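Local structure of putative thioesterase (Novosphingobium aromaticivorans, 3CJY) at residues A[165-170]-A[219-224]; A[50-55]-A[105-110]; A[65-70]-A[98-103]. The protein is probably an acyl-CoA thioesterase of double hotdog fold, hydrolysing thioesters to free acids and coenzyme A, and binds a calcium ion. One frame throughout, in Å; residues are numbered along the deposited sequence. Where two conformers were deposited one is given.

Interaction 1. Residues A[165-170]-A[219-224]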
loop_
_atom_site.group_PDB
_atom_site.type_symbol
_atom_site.label_atom_id
_atom_site.label_comp_id
_atom_site.label_asym_id
_atom_site.label_seq_id
_atom_site.Cartn_x
_atom_site.Cartn_y
_atom_site.Cartn_z
ATOM N N ARG A 165 -0.798 19.380 -3.006
ATOM C CA ARG A 165 -1.409 19.140 -4.326
ATOM C C ARG A 165 -0.624 19.856 -5.409
ATOM O O ARG A 165 -0.464 21.067 -5.390
ATOM C CB ARG A 165 -2.862 19.558 -4.336
ATOM C CG ARG A 165 -3.708 18.795 -3.378
ATOM C CD ARG A 165 -5.085 19.354 -3.156
ATOM N NE ARG A 165 -5.914 18.340 -2.532
ATOM C CZ ARG A 165 -6.904 18.583 -1.701
ATOM N NH1 ARG A 165 -7.160 19.828 -1.346
ATOM N NH2 ARG A 165 -7.606 17.576 -1.212
ATOM N N LEU A 166 -0.027 19.052 -6.283
ATOM C CA LEU A 166 0.802 19.541 -7.382
ATOM C C LEU A 166 0.268 19.075 -8.741
ATOM O O LEU A 166 -0.189 17.936 -8.875
ATOM C CB LEU A 166 2.227 18.964 -7.209
ATOM C CG LEU A 166 2.925 19.255 -5.899
ATOM C CD1 LEU A 166 4.285 18.496 -5.935
ATOM C CD2 LEU A 166 3.175 20.700 -5.753
ATOM N N TRP A 167 0.355 19.948 -9.737
ATOM C CA TRP A 167 0.170 19.557 -11.118
ATOM C C TRP A 167 1.563 19.159 -11.631
ATOM O O TRP A 167 2.544 19.917 -11.525
ATOM C CB TRP A 167 -0.405 20.677 -11.993
ATOM C CG TRP A 167 -1.848 20.946 -11.831
ATOM C CD1 TRP A 167 -2.408 22.044 -11.261
ATOM C CD2 TRP A 167 -2.927 20.114 -12.248
ATOM N NE1 TRP A 167 -3.768 21.967 -11.325
ATOM C CE2 TRP A 167 -4.125 20.775 -11.888
ATOM C CE3 TRP A 167 -3.015 18.887 -12.866
ATOM C CZ2 TRP A 167 -5.393 20.243 -12.190
ATOM C CZ3 TRP A 167 -4.270 18.357 -13.149
ATOM C CH2 TRP A 167 -5.429 19.031 -12.820
ATOM N N LEU A 168 1.637 17.977 -12.219
ATOM C CA LEU A 168 2.884 17.438 -12.761
ATOM C C LEU A 168 2.743 17.077 -14.222
ATOM O O LEU A 168 1.744 16.548 -14.639
ATOM C CB LEU A 168 3.310 16.159 -12.020
ATOM C CG LEU A 168 3.467 16.281 -10.510
ATOM C CD1 LEU A 168 3.750 14.856 -9.943
ATOM C CD2 LEU A 168 4.528 17.298 -10.114
ATOM N N ARG A 169 3.763 17.392 -14.999
ATOM C CA ARG A 169 3.736 17.054 -16.409
ATOM C C ARG A 169 5.141 16.726 -16.878
ATOM O O ARG A 169 6.083 17.532 -16.663
ATOM C CB ARG A 169 3.175 18.202 -17.241
ATOM C CG ARG A 169 3.072 17.777 -18.718
ATOM C CD ARG A 169 2.426 18.815 -19.580
ATOM N NE ARG A 169 3.112 20.104 -19.629
ATOM C CZ ARG A 169 2.596 21.157 -20.279
ATOM N NH1 ARG A 169 1.442 21.029 -20.918
ATOM N NH2 ARG A 169 3.214 22.339 -20.298
ATOM N N ARG A 170 5.280 15.559 -17.489
ATOM C CA ARG A 170 6.569 15.168 -18.102
ATOM C C ARG A 170 6.866 16.065 -19.292
ATOM O O ARG A 170 6.043 16.210 -20.233
ATOM C CB ARG A 170 6.591 13.709 -18.543
ATOM C CG ARG A 170 6.743 12.761 -17.375
ATOM C CD ARG A 170 6.601 11.379 -17.744
ATOM N NE ARG A 170 7.656 10.986 -18.634
ATOM C CZ ARG A 170 8.043 9.723 -18.773
ATOM N NH1 ARG A 170 7.472 8.768 -18.045
ATOM N NH2 ARG A 170 9.027 9.425 -19.604
ATOM N N TRP A 219 -1.217 16.707 -18.113
ATOM C CA TRP A 219 -1.105 17.047 -16.708
ATOM C C TRP A 219 -1.708 15.979 -15.819
ATOM O O TRP A 219 -2.720 15.356 -16.145
ATOM C CB TRP A 219 -1.808 18.357 -16.407
ATOM C CG TRP A 219 -1.136 19.543 -16.984
ATOM C CD1 TRP A 219 -1.490 20.235 -18.089
ATOM C CD2 TRP A 219 0.040 20.176 -16.465
ATOM N NE1 TRP A 219 -0.595 21.284 -18.311
ATOM C CE2 TRP A 219 0.353 21.252 -17.323
ATOM C CE3 TRP A 219 0.868 19.931 -15.354
ATOM C CZ2 TRP A 219 1.431 22.110 -17.077
ATOM C CZ3 TRP A 219 1.955 20.739 -15.140
ATOM C CH2 TRP A 219 2.228 21.828 -15.992
ATOM N N CYS A 220 -1.029 15.775 -14.709
ATOM C CA CYS A 220 -1.491 14.842 -13.684
ATOM C C CYS A 220 -1.615 15.611 -12.358
ATOM O O CYS A 220 -0.670 16.332 -11.974
ATOM C CB CYS A 220 -0.496 13.702 -13.582
ATOM S SG CYS A 220 -0.849 12.553 -12.208
ATOM N N LEU A 221 -2.777 15.529 -11.708
ATOM C CA LEU A 221 -2.926 16.093 -10.372
ATOM C C LEU A 221 -2.386 15.038 -9.399
ATOM O O LEU A 221 -2.956 13.945 -9.263
ATOM C CB LEU A 221 -4.370 16.426 -10.048
ATOM C CG LEU A 221 -4.523 17.076 -8.685
ATOM C CD1 LEU A 221 -3.718 18.377 -8.546
ATOM C CD2 LEU A 221 -6.011 17.285 -8.406
ATOM N N CYS A 222 -1.323 15.443 -8.695
ATOM C CA CYS A 222 -0.605 14.630 -7.706
ATOM C C CYS A 222 -1.115 15.140 -6.347
ATOM O O CYS A 222 -0.699 16.174 -5.822
ATOM C CB CYS A 222 0.903 14.776 -7.886
ATOM S SG CYS A 222 1.855 13.929 -6.623
ATOM N N ASP A 223 -2.070 14.386 -5.818
ATOM C CA ASP A 223 -2.859 14.777 -4.647
ATOM C C ASP A 223 -2.482 13.943 -3.428
ATOM O O ASP A 223 -2.929 12.816 -3.291
ATOM C CB ASP A 223 -4.326 14.529 -5.110
ATOM C CG ASP A 223 -5.380 14.923 -4.102
ATOM O OD1 ASP A 223 -5.070 15.613 -3.129
ATOM O OD2 ASP A 223 -6.547 14.511 -4.339
HETATM N N MSE A 224 -1.675 14.549 -2.559
HETATM C CA MSE A 224 -0.984 13.910 -1.447
HETATM C C MSE A 224 -1.367 14.342 -0.074
HETATM O O MSE A 224 -1.744 15.498 0.185
HETATM C CB MSE A 224 0.546 14.172 -1.594
HETATM C CG MSE A 224 1.139 13.677 -2.891
HETATM SE SE MSE A 224 2.988 13.959 -3.206
HETATM C CE MSE A 224 2.864 15.837 -3.580
HETATM O O HOH W 1 -8.257 14.991 -2.512
#

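Interaction 2. Residues A[50-55]-A[105-110]. With CA (calcium ion), chain B.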
loop_
_atom_site.group_PDB
_atom_site.type_symbol
_atom_site.label_atom_id
_atom_site.label_comp_id
_atom_site.label_asym_id
_atom_site.label_seq_id
_atom_site.Cartn_x
_atom_site.Cartn_y
_atom_site.Cartn_z
ATOM N N GLU A 50 5.891 -6.828 -19.052
ATOM C CA GLU A 50 6.556 -7.270 -20.295
ATOM C C GLU A 50 6.768 -8.791 -20.247
ATOM O O GLU A 50 6.634 -9.509 -21.246
ATOM C CB GLU A 50 7.879 -6.490 -20.446
ATOM C CG GLU A 50 8.166 -5.927 -21.841
ATOM C CD GLU A 50 8.932 -6.862 -22.693
ATOM O OE1 GLU A 50 9.568 -7.766 -22.100
ATOM O OE2 GLU A 50 8.912 -6.698 -23.937
ATOM N N THR A 51 7.087 -9.296 -19.070
ATOM C CA THR A 51 7.308 -10.737 -18.907
ATOM C C THR A 51 5.989 -11.479 -18.918
ATOM O O THR A 51 5.866 -12.486 -19.583
ATOM C CB THR A 51 8.018 -11.033 -17.595
ATOM O OG1 THR A 51 9.317 -10.454 -17.651
ATOM C CG2 THR A 51 8.121 -12.532 -17.343
ATOM N N VAL A 52 4.979 -10.953 -18.245
ATOM C CA VAL A 52 3.686 -11.641 -18.149
ATOM C C VAL A 52 2.768 -11.409 -19.352
ATOM O O VAL A 52 1.954 -12.260 -19.697
ATOM C CB VAL A 52 2.976 -11.298 -16.813
ATOM C CG1 VAL A 52 1.570 -11.714 -16.851
ATOM C CG2 VAL A 52 3.703 -11.988 -15.651
ATOM N N GLY A 53 2.863 -10.236 -19.954
ATOM C CA GLY A 53 2.095 -9.924 -21.138
ATOM C C GLY A 53 0.719 -9.414 -20.830
ATOM O O GLY A 53 -0.197 -9.564 -21.624
ATOM N N ARG A 54 0.581 -8.773 -19.678
ATOM C CA ARG A 54 -0.675 -8.147 -19.329
ATOM C C ARG A 54 -0.393 -6.970 -18.409
ATOM O O ARG A 54 0.708 -6.825 -17.874
ATOM C CB ARG A 54 -1.636 -9.145 -18.719
ATOM C CG ARG A 54 -1.143 -9.746 -17.462
ATOM C CD ARG A 54 -1.522 -11.204 -17.423
ATOM N NE ARG A 54 -2.956 -11.416 -17.336
ATOM C CZ ARG A 54 -3.511 -12.621 -17.328
ATOM N NH1 ARG A 54 -2.738 -13.701 -17.426
ATOM N NH2 ARG A 54 -4.823 -12.754 -17.228
ATOM N N PRO A 55 -1.391 -6.115 -18.236
ATOM C CA PRO A 55 -1.186 -4.885 -17.487
ATOM C C PRO A 55 -1.215 -5.021 -15.970
ATOM O O PRO A 55 -1.852 -5.916 -15.428
ATOM C CB PRO A 55 -2.339 -3.980 -17.956
ATOM C CG PRO A 55 -3.298 -4.855 -18.619
ATOM C CD PRO A 55 -2.737 -6.233 -18.796
ATOM N N ILE A 105 3.808 -7.947 -7.457
ATOM C CA ILE A 105 2.970 -7.303 -8.457
ATOM C C ILE A 105 1.859 -8.229 -8.966
ATOM O O ILE A 105 2.083 -9.430 -9.199
ATOM C CB ILE A 105 3.860 -6.897 -9.676
ATOM C CG1 ILE A 105 5.008 -5.972 -9.223
ATOM C CG2 ILE A 105 3.021 -6.223 -10.786
ATOM C CD1 ILE A 105 6.017 -5.666 -10.260
ATOM N N SER A 106 0.655 -7.672 -9.060
ATOM C CA SER A 106 -0.510 -8.370 -9.607
ATOM C C SER A 106 -0.801 -7.756 -10.961
ATOM O O SER A 106 -0.737 -6.546 -11.121
ATOM C CB SER A 106 -1.768 -8.184 -8.750
ATOM O OG SER A 106 -1.533 -8.637 -7.452
ATOM N N LEU A 107 -1.129 -8.633 -11.904
ATOM C CA LEU A 107 -1.392 -8.255 -13.293
ATOM C C LEU A 107 -2.666 -8.900 -13.778
ATOM O O LEU A 107 -3.010 -9.982 -13.360
ATOM C CB LEU A 107 -0.219 -8.635 -14.199
ATOM C CG LEU A 107 1.145 -8.136 -13.713
ATOM C CD1 LEU A 107 1.874 -9.261 -12.948
ATOM C CD2 LEU A 107 2.002 -7.642 -14.871
ATOM N N GLY A 108 -3.371 -8.189 -14.635
ATOM C CA GLY A 108 -4.597 -8.724 -15.201
ATOM C C GLY A 108 -5.449 -7.656 -15.816
ATOM O O GLY A 108 -5.263 -6.450 -15.599
HETATM N N MSE A 109 -6.416 -8.128 -16.576
HETATM C CA MSE A 109 -7.326 -7.244 -17.240
HETATM C C MSE A 109 -8.435 -8.145 -17.751
HETATM O O MSE A 109 -8.214 -8.999 -18.608
HETATM C CB MSE A 109 -6.601 -6.497 -18.366
HETATM C CG MSE A 109 -7.428 -5.341 -18.908
HETATM SE SE MSE A 109 -6.752 -4.502 -20.572
HETATM C CE MSE A 109 -6.454 -6.162 -21.592
ATOM N N ARG A 110 -9.603 -8.002 -17.152
ATOM C CA ARG A 110 -10.750 -8.855 -17.455
ATOM C C ARG A 110 -11.811 -8.167 -18.307
ATOM O O ARG A 110 -12.102 -7.000 -18.134
ATOM C CB ARG A 110 -11.323 -9.328 -16.150
ATOM C CG ARG A 110 -10.274 -10.016 -15.329
ATOM C CD ARG A 110 -10.747 -10.145 -13.936
ATOM N NE ARG A 110 -11.811 -11.116 -13.796
ATOM C CZ ARG A 110 -12.659 -11.142 -12.776
ATOM N NH1 ARG A 110 -12.601 -10.198 -11.863
ATOM N NH2 ARG A 110 -13.596 -12.091 -12.689
HETATM CA CA CA B . 6.592 -14.238 -20.942
HETATM O O HOH W 2 -6.873 -10.788 -16.474
HETATM O O HOH W 3 6.058 -15.646 -19.206
#

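Interaction 3. Residues A[65-70]-A[98-103]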
loop_
_atom_site.group_PDB
_atom_site.type_symbol
_atom_site.label_atom_id
_atom_site.label_comp_id
_atom_site.label_asym_id
_atom_site.label_seq_id
_atom_site.Cartn_x
_atom_site.Cartn_y
_atom_site.Cartn_z
ATOM N N SER A 65 18.289 -1.306 -0.250
ATOM C CA SER A 65 19.524 -0.526 -0.362
ATOM C C SER A 65 19.452 0.447 -1.530
ATOM O O SER A 65 18.594 0.335 -2.404
ATOM C CB SER A 65 20.722 -1.450 -0.542
ATOM O OG SER A 65 21.927 -0.716 -0.614
ATOM N N PHE A 66 20.404 1.372 -1.551
ATOM C CA PHE A 66 20.466 2.426 -2.570
ATOM C C PHE A 66 21.146 1.970 -3.840
ATOM O O PHE A 66 22.048 1.129 -3.826
ATOM C CB PHE A 66 21.203 3.696 -2.057
ATOM C CG PHE A 66 20.367 4.591 -1.188
ATOM C CD1 PHE A 66 19.477 5.499 -1.751
ATOM C CD2 PHE A 66 20.497 4.568 0.195
ATOM C CE1 PHE A 66 18.697 6.352 -0.956
ATOM C CE2 PHE A 66 19.710 5.418 1.005
ATOM C CZ PHE A 66 18.817 6.319 0.417
ATOM N N THR A 67 20.677 2.541 -4.949
ATOM C CA THR A 67 21.256 2.306 -6.270
ATOM C C THR A 67 21.921 3.619 -6.737
ATOM O O THR A 67 21.261 4.537 -7.182
ATOM C CB THR A 67 20.229 1.847 -7.288
ATOM O OG1 THR A 67 19.553 0.712 -6.751
ATOM C CG2 THR A 67 20.893 1.473 -8.629
ATOM N N PRO A 68 23.234 3.708 -6.582
ATOM C CA PRO A 68 23.917 4.912 -6.979
ATOM C C PRO A 68 23.799 5.233 -8.449
ATOM O O PRO A 68 23.660 4.351 -9.311
ATOM C CB PRO A 68 25.389 4.599 -6.653
ATOM C CG PRO A 68 25.352 3.414 -5.734
ATOM C CD PRO A 68 24.153 2.658 -6.130
ATOM N N LEU A 69 23.839 6.523 -8.743
ATOM C CA LEU A 69 23.950 6.959 -10.136
ATOM C C LEU A 69 25.075 6.195 -10.818
ATOM O O LEU A 69 26.170 6.036 -10.271
ATOM C CB LEU A 69 24.302 8.442 -10.196
ATOM C CG LEU A 69 24.576 9.112 -11.526
ATOM C CD1 LEU A 69 23.364 9.097 -12.494
ATOM C CD2 LEU A 69 25.025 10.562 -11.225
ATOM N N GLY A 70 24.791 5.734 -12.022
ATOM C CA GLY A 70 25.763 5.034 -12.816
ATOM C C GLY A 70 25.787 3.517 -12.669
ATOM O O GLY A 70 26.490 2.825 -13.425
ATOM N N ARG A 98 24.023 -7.478 -5.248
ATOM C CA ARG A 98 23.477 -6.948 -3.989
ATOM C C ARG A 98 22.009 -6.593 -4.151
ATOM O O ARG A 98 21.652 -5.905 -5.083
ATOM C CB ARG A 98 24.233 -5.674 -3.549
ATOM C CG ARG A 98 23.685 -5.033 -2.239
ATOM C CD ARG A 98 24.396 -3.715 -1.793
ATOM N NE ARG A 98 23.977 -2.490 -2.496
ATOM C CZ ARG A 98 24.531 -2.058 -3.624
ATOM N NH1 ARG A 98 25.501 -2.768 -4.190
ATOM N NH2 ARG A 98 24.112 -0.943 -4.200
ATOM N N LEU A 99 21.169 -7.056 -3.233
ATOM C CA LEU A 99 19.734 -6.723 -3.289
ATOM C C LEU A 99 19.476 -5.266 -2.931
ATOM O O LEU A 99 19.857 -4.786 -1.857
ATOM C CB LEU A 99 18.934 -7.603 -2.332
ATOM C CG LEU A 99 17.424 -7.582 -2.445
ATOM C CD1 LEU A 99 16.962 -8.122 -3.813
ATOM C CD2 LEU A 99 16.817 -8.381 -1.318
ATOM N N VAL A 100 18.815 -4.570 -3.842
ATOM C CA VAL A 100 18.459 -3.162 -3.632
ATOM C C VAL A 100 16.947 -2.982 -3.434
ATOM O O VAL A 100 16.494 -2.062 -2.763
ATOM C CB VAL A 100 19.037 -2.229 -4.718
ATOM C CG1 VAL A 100 20.563 -2.254 -4.660
ATOM C CG2 VAL A 100 18.537 -2.570 -6.103
ATOM N N PHE A 101 16.167 -3.907 -3.974
ATOM C CA PHE A 101 14.711 -3.914 -3.769
ATOM C C PHE A 101 14.093 -5.242 -4.169
ATOM O O PHE A 101 14.678 -5.997 -4.899
ATOM C CB PHE A 101 13.972 -2.714 -4.464
ATOM C CG PHE A 101 13.969 -2.753 -5.976
ATOM C CD1 PHE A 101 13.176 -3.638 -6.668
ATOM C CD2 PHE A 101 14.721 -1.858 -6.694
ATOM C CE1 PHE A 101 13.184 -3.656 -8.049
ATOM C CE2 PHE A 101 14.753 -1.901 -8.071
ATOM C CZ PHE A 101 13.970 -2.788 -8.733
ATOM N N HIS A 102 12.925 -5.525 -3.596
ATOM C CA HIS A 102 12.116 -6.672 -3.989
ATOM C C HIS A 102 10.668 -6.209 -4.022
ATOM O O HIS A 102 10.249 -5.297 -3.298
ATOM C CB HIS A 102 12.325 -7.899 -3.110
ATOM C CG HIS A 102 11.804 -7.729 -1.716
ATOM N ND1 HIS A 102 10.531 -8.137 -1.346
ATOM C CD2 HIS A 102 12.380 -7.217 -0.604
ATOM C CE1 HIS A 102 10.349 -7.850 -0.064
ATOM N NE2 HIS A 102 11.453 -7.300 0.408
ATOM N N SER A 103 9.874 -6.866 -4.853
ATOM C CA SER A 103 8.491 -6.450 -5.065
ATOM C C SER A 103 7.556 -7.583 -5.403
ATOM O O SER A 103 7.959 -8.637 -5.861
ATOM C CB SER A 103 8.432 -5.434 -6.193
ATOM O OG SER A 103 8.868 -6.053 -7.361
#

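Interaction 1. Residues A[165-170]-A[219-224]
In the C-terminal hotdog domain two adjacent antiparallel strands are joined where L166 pairs with C222 and L168 with C220, through four backbone hydrogen bonds. L166 and C222 exchange two of these, the shorter running from C222 N to L166 O at 2.7 Å. On the face bearing these leucines and cysteines the groups are compact and apolar: L168 CD1 lies 3.5 Å from C222 CB, and L166 CD1 meets the CE methyl of selenomethionine M224 at 3.8 Å. F184 of helix 178-185 rests on L168 and C220, so apolar side chains suit this side.

The non-hydrogen-bonded pairs turn to the other face. W167 offers its ring to L221, whose CB stands 4.0 Å from the centroid of the six-membered ring as a CH-pi contact, while CD1 sits over the middle of the indole. The ring's NE1 is bonded to the carbonyl of P125. Further along, R169 CB lies over the six-membered ring of W219, 3.6 Å from its centroid. The guanidinium of R169 follows over the same indole, the planes 25° apart; its NH1 and W219 NE1 are both donors and do not bond, and its charge pairs instead with E150.

At the opposite end R165 reaches D223. Its chain is extended, with NE anti to CB (chi3 164°), and NE meets D223 OD1 in a salt bridge of 2.9 Å. The N-H points almost straight at the oxygen (172°), which lies in the guanidinium plane but is met from above the carboxylate plane. A water bridges R165 NH2 and D223 OD2, its very short leg to OD2 doubtful; OD2 also accepts from W241 NE1. With R165 NE at one oxygen and W241 NE1 at the other, the buried carboxylate would probably stay ionised and keep its rotation.

Interaction 2. Residues A[50-55]-A[105-110]
R54 and L107 bring the loop between helix 37-52 and strand 56-63 against the end of strand 98-107 in the N-terminal hotdog domain, whose long helix packs on the sheet. From its CB, directed at the strand, R54 puts CG in the crowded position between backbone N and carbonyl carbon (chi1 62°). R54 has two conformers, so contacts beyond CB are less certain. In the one described, CG packs on L107 CB at 3.6 Å. Bends at chi2 and chi3 then lead NE past G108, 3.8 Å from its CA; a glycine suits that spot, since at its backbone angles a CB would collide with the preceding carbonyl. At the tip NH1 donates to G83 O, and NH2 to a water 2.9 Å away, lying in the guanidinium plane, which also accepts from M109 N.

G108 N donates to P55 O at 2.8 Å, close to the line of the carbonyl, and the same oxygen receives a CA-H contact from L107. L107 CD2 presses on R54 O, a buried carbonyl with no polar partner in the model. The compact ring of P55 provides an apolar surface, its CG 3.7 Å from CB of selenomethionine M109. R110 beyond it bonds to the second subunit. Where the helix ends, the T51 carbonyl oxygen binds the calcium ion at 2.3 Å, with D14 and a water among the other ligands.

Interaction 3. Residues A[65-70]-A[98-103]
F66 O accepts a hydrogen bond from R98 NH2 at 2.9 Å, nearly in line with the carbonyl and within 2° of the guanidinium plane. On the same edge of the guanidinium, NE points to S65 OG at 3.3 Å, a long bond seen for one of two S65 conformers and so less certain. P68 CD meets NH2 tip to tip at 4.1 Å. An arginine suits the place because its several N-H groups, spread along one flat edge, can serve two successive residues of a loop. R98 is extended to CD; a bend at chi3 (80°) then carries NE to the serine, and the turn at chi4 puts CZ on the side of the loop. In place of R98, an alanine would take away the donors to F66 O and S65 OG, and would probably let this part of the loop shift more easily.

Between the backbones, S65 N donates to V100 O at 3.2 Å, the N-H well aimed but coming in far from the carbonyl axis. V100 CG2, lying between its own backbone N and carbonyl carbon, packs against T67 OG1 at 3.5 Å, the two side chains crossing at about a right angle. This is the loop between strands 56-63 and 72-79 of the N-terminal hotdog domain, held to the start of strand 98-107. V100 and F101 both face G93 of strand 87-95, a classic beta bulge, and V100 also bonds through its backbone to V64.

Behind them, L73 and V95 pack on V100, whose compact apolar side chain suits a buried spot. T67 is fixed through its backbone to L35, and the ring of F66 meets that of Y34 edge-to-face. L99, pointing away from the loop, packs on L80 of the second subunit.

Interactions 2 and 3 belong to the N-terminal hotdog domain and share strand 98-107: interaction 3 holds its start and interaction 2 its end, with centres about 24 Å apart. Along the chain interaction 3 is nested within the loop that interaction 2 closes, and both touch the second subunit. Interaction 1 follows later, in the C-terminal hotdog domain; its centre is about 26 Å from that of interaction 2 and about 27 Å from that of interaction 3, with no direct touch. The two domains are joined by the pairing of strands 56-63 and 203-211, so the three contacts secure separate parts of a double hotdog framework.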